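Local coordinates for tyrosine phosphatase (Orf virus, PDB 5NCR), which acts as a homodimeric tyrosine phosphatase with triple substrate specificity, and probably also removes phosphate from phosphoserine in proteins, at residues D33-G38 against T108-V113; G27-T32 against R155-A160. The protein carries 2 engineered substitutions. All blocks are in the same frame, centred on the assembly; numbering follows the deposited sequence.

Contact 1 of 2, residues D33-G38 against T108-V113; sequences DHVYLG and TLVHSV. Engineered in segment 108-113: Ser112 (natural residue Cys). With PO4 (phosphate ion), chain D.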
loop_
_atom_site.group_PDB
_atom_site.type_symbol
_atom_site.label_atom_id
_atom_site.label_comp_id
_atom_site.label_asym_id
_atom_site.label_seq_id
_atom_site.Cartn_x
_atom_site.Cartn_y
_atom_site.Cartn_z
ATOM N N ASP B 33 -5.600 24.873 8.609
ATOM C CA ASP B 33 -6.350 26.091 8.896
ATOM C C ASP B 33 -6.014 27.268 7.954
ATOM O O ASP B 33 -6.929 27.994 7.573
ATOM C CB ASP B 33 -6.185 26.508 10.358
ATOM C CG ASP B 33 -7.065 25.747 11.330
ATOM O OD1 ASP B 33 -6.772 24.559 11.594
ATOM O OD2 ASP B 33 -8.056 26.333 11.817
ATOM N N HIS B 34 -4.746 27.417 7.514
ATOM C CA HIS B 34 -4.395 28.538 6.636
ATOM C C HIS B 34 -3.837 28.159 5.254
ATOM O O HIS B 34 -3.633 29.053 4.445
ATOM C CB HIS B 34 -3.439 29.505 7.357
ATOM C CG HIS B 34 -3.904 29.863 8.735
ATOM N ND1 HIS B 34 -5.058 30.632 8.912
ATOM C CD2 HIS B 34 -3.431 29.521 9.951
ATOM C CE1 HIS B 34 -5.232 30.746 10.215
ATOM N NE2 HIS B 34 -4.290 30.100 10.889
ATOM N N VAL B 35 -3.589 26.878 4.965
ATOM C CA VAL B 35 -3.060 26.499 3.643
ATOM C C VAL B 35 -4.155 25.838 2.792
ATOM O O VAL B 35 -4.838 24.936 3.242
ATOM C CB VAL B 35 -1.747 25.677 3.694
ATOM C CG1 VAL B 35 -1.215 25.363 2.287
ATOM C CG2 VAL B 35 -0.699 26.408 4.519
ATOM N N TYR B 36 -4.329 26.341 1.568
ATOM C CA TYR B 36 -5.324 25.890 0.610
ATOM C C TYR B 36 -4.640 25.430 -0.660
ATOM O O TYR B 36 -3.580 25.948 -1.034
ATOM C CB TYR B 36 -6.313 27.026 0.283
ATOM C CG TYR B 36 -7.150 27.532 1.443
ATOM C CD1 TYR B 36 -6.598 28.350 2.424
ATOM C CD2 TYR B 36 -8.514 27.280 1.502
ATOM C CE1 TYR B 36 -7.375 28.866 3.458
ATOM C CE2 TYR B 36 -9.302 27.800 2.524
ATOM C CZ TYR B 36 -8.727 28.572 3.511
ATOM O OH TYR B 36 -9.506 29.079 4.525
ATOM N N LEU B 37 -5.252 24.434 -1.302
ATOM C CA LEU B 37 -4.813 23.831 -2.550
ATOM C C LEU B 37 -5.874 24.175 -3.582
ATOM O O LEU B 37 -7.049 23.980 -3.321
ATOM C CB LEU B 37 -4.664 22.296 -2.368
ATOM C CG LEU B 37 -4.426 21.422 -3.599
ATOM C CD1 LEU B 37 -3.212 21.883 -4.364
ATOM C CD2 LEU B 37 -4.201 19.972 -3.196
ATOM N N GLY B 38 -5.451 24.714 -4.718
ATOM C CA GLY B 38 -6.377 25.089 -5.770
ATOM C C GLY B 38 -5.796 25.060 -7.155
ATOM O O GLY B 38 -4.630 24.693 -7.350
ATOM N N THR B 108 -3.110 31.125 2.752
ATOM C CA THR B 108 -2.274 30.913 1.582
ATOM C C THR B 108 -2.907 29.953 0.612
ATOM O O THR B 108 -3.392 28.899 1.015
ATOM C CB THR B 108 -0.889 30.428 2.039
ATOM O OG1 THR B 108 -0.338 31.421 2.892
ATOM C CG2 THR B 108 0.071 30.106 0.869
ATOM N N LEU B 109 -2.861 30.315 -0.677
ATOM C CA LEU B 109 -3.339 29.462 -1.748
ATOM C C LEU B 109 -2.169 28.949 -2.609
ATOM O O LEU B 109 -1.525 29.721 -3.308
ATOM C CB LEU B 109 -4.397 30.207 -2.603
ATOM C CG LEU B 109 -4.940 29.414 -3.807
ATOM C CD1 LEU B 109 -5.734 28.159 -3.379
ATOM C CD2 LEU B 109 -5.705 30.310 -4.746
ATOM N N VAL B 110 -1.933 27.633 -2.578
ATOM C CA VAL B 110 -0.936 26.960 -3.398
ATOM C C VAL B 110 -1.696 26.491 -4.640
ATOM O O VAL B 110 -2.702 25.778 -4.532
ATOM C CB VAL B 110 -0.256 25.787 -2.657
ATOM C CG1 VAL B 110 0.879 25.192 -3.498
ATOM C CG2 VAL B 110 0.255 26.220 -1.282
ATOM N N HIS B 111 -1.252 26.941 -5.821
ATOM C CA HIS B 111 -1.990 26.601 -7.041
ATOM C C HIS B 111 -1.091 26.340 -8.248
ATOM O O HIS B 111 0.068 26.763 -8.305
ATOM C CB HIS B 111 -3.051 27.690 -7.356
ATOM C CG HIS B 111 -2.431 28.976 -7.803
ATOM N ND1 HIS B 111 -2.171 29.228 -9.148
ATOM C CD2 HIS B 111 -1.954 30.011 -7.068
ATOM C CE1 HIS B 111 -1.582 30.415 -9.186
ATOM N NE2 HIS B 111 -1.454 30.937 -7.965
ATOM N N SER B 112 -1.668 25.621 -9.218
ATOM C CA SER B 112 -1.100 25.278 -10.521
ATOM C C SER B 112 -2.322 25.094 -11.413
ATOM O O SER B 112 -3.411 24.986 -10.891
ATOM C CB SER B 112 -0.204 24.038 -10.444
ATOM O OG SER B 112 -0.855 22.963 -9.801
ATOM N N VAL B 113 -2.165 25.092 -12.721
ATOM C CA VAL B 113 -3.266 25.153 -13.698
ATOM C C VAL B 113 -4.446 24.218 -13.369
ATOM O O VAL B 113 -5.538 24.722 -13.135
ATOM C CB VAL B 113 -2.779 24.986 -15.162
ATOM C CG1 VAL B 113 -3.951 25.050 -16.140
ATOM C CG2 VAL B 113 -1.744 26.051 -15.505
HETATM P P PO4 D . -1.223 20.773 -12.566
HETATM O O1 PO4 D . -1.439 21.565 -13.936
HETATM O O2 PO4 D . -1.555 19.227 -12.768
HETATM O O3 PO4 D . -2.159 21.375 -11.423
HETATM O O4 PO4 D . 0.203 20.911 -12.103
#
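Val35-Gly38 and Thr108-His111 run side by side as parallel neighbours in the central sheet of the dual-specificity phosphatase fold. Thr108 N gives a nearly straight bond to His34 O at 2.7 Å. Thr108 O then receives Tyr36 N at 2.8 Å, and Tyr36 O takes Val110 N at the same length, with the donor tilted 23° from the carbonyl plane. Gly38 N to Val110 O, 3.0 Å, closes the series.

On one face Val35 CG1 meets Val110 CG2 obliquely at 4.0 Å; helix 90-103 packs on both side chains, and helix 118-134 on Val35. On the other, Leu109 CG lies anti to its backbone N (chi1 178°), and CD1 comes over the neighbouring strand, to Tyr36 CB at 3.9 Å and to the backbone N of Gly38. Thr108 O sits in plane at the edge of the Tyr36 ring, which also packs edge-to-face with Phe55. His111 NE2 bonds to Tyr66 OH.

Past the strand comes the phosphate-binding P-loop of the family. Ser112, engineered in place of cysteine, stands where this family carries its nucleophile, probably the natural residue's role; Ser119 OG also bonds its hydroxyl. Ser112 OG donates to phosphate O3 at 2.6 Å.

Contact 2 of 2, residues G27-T32 against R155-A160; sequences GMTRLT and RDLRGA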
loop_
_atom_site.group_PDB
_atom_site.type_symbol
_atom_site.label_atom_id
_atom_site.label_comp_id
_atom_site.label_asym_id
_atom_site.label_seq_id
_atom_site.Cartn_x
_atom_site.Cartn_y
_atom_site.Cartn_z
ATOM N N GLY B 27 -13.218 23.313 -6.842
ATOM C CA GLY B 27 -13.067 24.193 -5.699
ATOM C C GLY B 27 -11.752 24.006 -4.981
ATOM O O GLY B 27 -11.123 22.943 -5.091
ATOM N N MET B 28 -11.338 25.014 -4.228
ATOM C CA MET B 28 -10.108 24.846 -3.471
ATOM C C MET B 28 -10.361 23.949 -2.267
ATOM O O MET B 28 -11.498 23.785 -1.832
ATOM C CB MET B 28 -9.430 26.179 -3.111
ATOM C CG MET B 28 -10.327 27.241 -2.619
ATOM S SD MET B 28 -9.305 28.720 -2.285
ATOM C CE MET B 28 -9.823 29.841 -3.554
ATOM N N THR B 29 -9.311 23.332 -1.771
ATOM C CA THR B 29 -9.350 22.419 -0.635
ATOM C C THR B 29 -8.427 22.997 0.419
ATOM O O THR B 29 -7.271 23.264 0.167
ATOM C CB THR B 29 -8.945 20.991 -1.067
ATOM O OG1 THR B 29 -9.805 20.568 -2.123
ATOM C CG2 THR B 29 -9.000 19.979 0.079
ATOM N N ARG B 30 -8.956 23.165 1.602
ATOM C CA ARG B 30 -8.252 23.677 2.744
ATOM C C ARG B 30 -7.518 22.468 3.349
ATOM O O ARG B 30 -8.156 21.513 3.779
ATOM C CB ARG B 30 -9.307 24.262 3.688
ATOM C CG ARG B 30 -8.774 25.089 4.793
ATOM C CD ARG B 30 -9.917 25.542 5.669
ATOM N NE ARG B 30 -9.833 24.969 7.014
ATOM C CZ ARG B 30 -10.809 25.011 7.915
ATOM N NH1 ARG B 30 -11.962 25.608 7.630
ATOM N NH2 ARG B 30 -10.649 24.440 9.100
ATOM N N LEU B 31 -6.184 22.478 3.311
ATOM C CA LEU B 31 -5.345 21.376 3.818
ATOM C C LEU B 31 -5.084 21.511 5.311
ATOM O O LEU B 31 -5.040 20.498 6.029
ATOM C CB LEU B 31 -4.007 21.298 3.076
ATOM C CG LEU B 31 -4.025 21.177 1.551
ATOM C CD1 LEU B 31 -2.775 21.805 0.957
ATOM C CD2 LEU B 31 -4.206 19.734 1.101
ATOM N N THR B 32 -4.812 22.748 5.756
ATOM C CA THR B 32 -4.647 23.125 7.161
ATOM C C THR B 32 -5.471 24.389 7.363
ATOM O O THR B 32 -5.907 24.973 6.371
ATOM C CB THR B 32 -3.177 23.370 7.550
ATOM O OG1 THR B 32 -2.660 24.399 6.737
ATOM C CG2 THR B 32 -2.326 22.140 7.425
ATOM N N ARG B 155 -6.937 12.677 -2.447
ATOM C CA ARG B 155 -7.443 12.279 -3.763
ATOM C C ARG B 155 -8.957 12.013 -3.720
ATOM O O ARG B 155 -9.643 12.291 -4.698
ATOM C CB ARG B 155 -6.719 11.054 -4.324
ATOM C CG ARG B 155 -6.769 10.965 -5.833
ATOM C CD ARG B 155 -5.997 9.765 -6.316
ATOM N NE ARG B 155 -5.935 9.705 -7.779
ATOM C CZ ARG B 155 -6.831 9.094 -8.554
ATOM N NH1 ARG B 155 -7.872 8.470 -8.014
ATOM N NH2 ARG B 155 -6.675 9.079 -9.875
ATOM N N ASP B 156 -9.476 11.519 -2.597
ATOM C CA ASP B 156 -10.914 11.289 -2.451
ATOM C C ASP B 156 -11.669 12.633 -2.530
ATOM O O ASP B 156 -12.741 12.682 -3.132
ATOM C CB ASP B 156 -11.229 10.572 -1.117
ATOM C CG ASP B 156 -12.691 10.183 -0.920
ATOM O OD1 ASP B 156 -13.403 10.020 -1.942
ATOM O OD2 ASP B 156 -13.127 10.058 0.263
ATOM N N LEU B 157 -11.104 13.706 -1.927
ATOM C CA LEU B 157 -11.741 15.033 -1.914
ATOM C C LEU B 157 -11.633 15.754 -3.248
ATOM O O LEU B 157 -12.518 16.532 -3.591
ATOM C CB LEU B 157 -11.124 15.937 -0.820
ATOM C CG LEU B 157 -11.195 15.481 0.639
ATOM C CD1 LEU B 157 -10.344 16.366 1.507
ATOM C CD2 LEU B 157 -12.610 15.452 1.157
ATOM N N ARG B 158 -10.544 15.528 -3.977
ATOM C CA ARG B 158 -10.196 16.278 -5.178
ATOM C C ARG B 158 -10.363 15.540 -6.497
ATOM O O ARG B 158 -10.334 16.181 -7.552
ATOM C CB ARG B 158 -8.766 16.806 -5.023
ATOM C CG ARG B 158 -8.770 17.857 -3.922
ATOM C CD ARG B 158 -7.540 18.684 -3.821
ATOM N NE ARG B 158 -7.223 19.449 -5.027
ATOM C CZ ARG B 158 -7.750 20.618 -5.379
ATOM N NH1 ARG B 158 -8.733 21.160 -4.662
ATOM N NH2 ARG B 158 -7.329 21.236 -6.473
ATOM N N GLY B 159 -10.513 14.219 -6.441
ATOM C CA GLY B 159 -10.691 13.379 -7.624
ATOM C C GLY B 159 -9.385 13.083 -8.317
ATOM O O GLY B 159 -9.093 11.926 -8.618
ATOM N N ALA B 160 -8.620 14.142 -8.640
ATOM C CA ALA B 160 -7.303 14.036 -9.246
ATOM C C ALA B 160 -6.359 14.745 -8.322
ATOM O O ALA B 160 -6.618 15.894 -7.928
ATOM C CB ALA B 160 -7.284 14.695 -10.604
HETATM O O HOH W 1 -9.058 23.225 -7.349
#
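Thr29 and Arg158 slide past each other in opposite directions, the threonine hydroxyl lying against the arginine chain while the guanidinium reaches on towards Gly27. The chain of Arg158 bends at chi3 (60°), which turns NE out of the extended line, and the flat group presents its edge to the other segment. NH1 does the gripping. It donates to Thr29 OG1 at 2.8 Å, almost in the guanidinium plane and fairly straight (155° at the hydrogen). It also donates to Gly27 O at 3.0 Å, a more bent bond (137°) with the acceptor somewhat out of that plane but NH1 within the plane of the carbonyl. OG1 lies 3.4 Å from Arg158 CD as well, so the hydroxyl rests on the aliphatic part of the same side chain.

A water at the guanidinium edge completes the link: it accepts from Arg158 NH2 at 2.8 Å and donates to Gly27 O at 3.1 Å. This joins the short edge strand 29-30 of the phosphatase sheet to the C-terminal end of helix 140-158. NH2 also bonds to Gly115 O, in the phosphate-binding loop, a further hold on how the group is turned.

The helix ends at Arg158, and Gly159 leaves it with positive phi, its N still bonded to Arg155 O at 2.7 Å. The methyl of Thr29 has a different neighbour. CG2 lies anti to the backbone N and meets Leu157 CD1 at 4.1 Å, the two side chains crossing at a slant near the surface.

Contact 1 is nested along the chain inside the loop closed by contact 2, and their centres are about 10 Å apart. Strand 35-38 belongs to both neighbourhoods: it pairs with 108-111 on one side and, antiparallel, with 29-30 on the other, where Leu37 N probably bonds to Thr29 O at 2.8 Å. Tyr36 CE2 also packs on Arg30 CG at 3.6 Å. The two contacts approach the phosphate site differently. Contact 1 leads straight into it through Ser112, whereas contact 2 reaches the same loop indirectly, by way of Arg158 and Gly115. Backbone nitrogens of Ala114, Val116 and Asn117, with Arg118 NE, also bond the phosphate, an ion probably from the crystallisation liquor.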